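Local coordinates for NTP pyrophosphohydrolase MazG-like domain-containing protein (Vibrio sp. DAT722, PDB 2Q73), which probably hydrolyses nucleoside triphosphates to monophosphates and pyrophosphate as a magnesium-dependent house-cleaning enzyme of the MazG family, at the interface of chains A and B. Residues are numbered along the deposited sequence; one frame, centred on the assembly and turned at random. Chains: chain A/B, Hypothetical protein.

The interface of chains A and B. Residues chain A 75-76, 79-80, 83; chain B 45, 51, 56.
B:Gln45 reaches from a loop of chain B to the start of helix 77-88 of chain A, and its carboxamide makes the polar part of this contact. The amide oxygen OE1 accepts a hydrogen bond from the backbone N of A:Asn76 at 2.8 Å. The donor is tilted 31° from the carbonyl plane. The other branch of the amide, NE2, donates to the hydroxyl OG1 of A:Thr80 at 3.2 Å. That hydroxyl lies almost in the amide plane. It sits beside both ends of the amide, with OG1 of A:Thr80 also 3.1 Å from OE1 of B:Gln45. The chain of B:Gln45 leaves with CG anti to its backbone N (chi1 -179°) and then bends at chi2 (56°), which brings the amide to the helix start. Bonds at both branches should limit its rotation.

Hydrogen bonds within chain A hold these partners in place. OG1 of A:Thr80 donates to the backbone O of A:Asn76 at 2.8 Å, so its pairing with OE1 is at most a secondary, shared bond. The side-chain OD1 of A:Asn76 caps the helix by accepting from the backbone N of A:Lys79 at 3.0 Å. The A:Lys79 N-H comes from above the plane of the A:Asn76 side-chain amide, not along a lone pair.

Aliphatic groups of A:Lys79 (CG) and A:Leu83 (CD1) pack by van der Waals contact on NE2 of B:Gln45. Carbon-to-carbon contacts lie alongside. CG1 of A:Val75 meets CB of B:Ala56 at 3.6 Å. The methyl CG2 of A:Thr80 lies against the backbone carbonyl of B:Ala56 and also touches CD1 of B:Leu51 at 3.9 Å. CD2 of B:Leu51 meets CB of A:Leu83 at 4.1 Å.

The patch recurs with the chains exchanged across a two-fold interface. The assembly holds four copies, and this pair is probably a dimer unit within it. Chain A supplies the loop after helix 55-72 and the first turns of helix 77-88. Chain B supplies the loop holding B:Gln45, B:Leu51 just past 3-10 helix 48-50, and the start of helix 55-72.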
# COMPACT_ATOMS: atom_id res chain seq x y z
N VAL A 75 -0.43 -10.03 -19.08
CA VAL A 75 0.86 -9.34 -19.18
C VAL A 75 2.03 -10.33 -19.26
O VAL A 75 2.12 -11.28 -18.47
CB VAL A 75 1.09 -8.39 -17.96
CG1 VAL A 75 2.51 -7.80 -17.97
CG2 VAL A 75 0.01 -7.31 -17.90
N ASN A 76 2.94 -10.06 -20.19
CA ASN A 76 4.20 -10.77 -20.31
C ASN A 76 5.30 -9.90 -19.68
O ASN A 76 5.71 -8.91 -20.28
CB ASN A 76 4.48 -11.01 -21.80
CG ASN A 76 5.73 -11.84 -22.06
OD1 ASN A 76 6.68 -11.83 -21.29
ND2 ASN A 76 5.73 -12.54 -23.20
N LYS A 79 8.66 -9.58 -21.67
CA LYS A 79 8.47 -8.72 -22.85
C LYS A 79 8.33 -7.24 -22.44
O LYS A 79 8.88 -6.36 -23.10
CB LYS A 79 7.25 -9.18 -23.66
CG LYS A 79 6.84 -8.27 -24.81
CD LYS A 79 7.92 -8.18 -25.87
CE LYS A 79 7.42 -7.57 -27.18
NZ LYS A 79 8.39 -7.75 -28.29
N THR A 80 7.58 -7.00 -21.37
CA THR A 80 7.40 -5.65 -20.82
C THR A 80 8.74 -5.07 -20.36
O THR A 80 9.05 -3.91 -20.63
CB THR A 80 6.38 -5.65 -19.67
OG1 THR A 80 5.14 -6.19 -20.13
CG2 THR A 80 6.16 -4.25 -19.13
N LEU A 83 10.63 -3.95 -23.39
CA LEU A 83 10.07 -2.67 -23.82
C LEU A 83 10.54 -1.51 -22.96
O LEU A 83 10.93 -0.45 -23.49
CB LEU A 83 8.53 -2.74 -23.85
CG LEU A 83 7.91 -3.71 -24.86
CD1 LEU A 83 6.39 -3.68 -24.78
CD2 LEU A 83 8.40 -3.44 -26.29
N GLN B 45 -1.17 -7.02 -23.13
CA GLN B 45 0.25 -6.78 -23.38
C GLN B 45 0.39 -5.65 -24.38
O GLN B 45 0.13 -5.84 -25.58
CB GLN B 45 0.96 -8.06 -23.84
CG GLN B 45 2.47 -7.89 -24.10
CD GLN B 45 3.22 -7.36 -22.88
OE1 GLN B 45 2.97 -7.78 -21.75
NE2 GLN B 45 4.12 -6.42 -23.12
N LEU B 51 2.45 1.46 -23.80
CA LEU B 51 3.08 1.02 -22.56
C LEU B 51 2.79 1.96 -21.39
O LEU B 51 2.39 1.52 -20.30
CB LEU B 51 4.59 0.79 -22.75
CG LEU B 51 5.39 0.30 -21.53
CD1 LEU B 51 5.01 -1.13 -21.12
CD2 LEU B 51 6.88 0.38 -21.82
N ALA B 56 0.66 -3.56 -17.45
CA ALA B 56 1.98 -4.17 -17.71
C ALA B 56 3.12 -3.32 -17.15
O ALA B 56 3.96 -3.82 -16.39
CB ALA B 56 2.17 -4.39 -19.21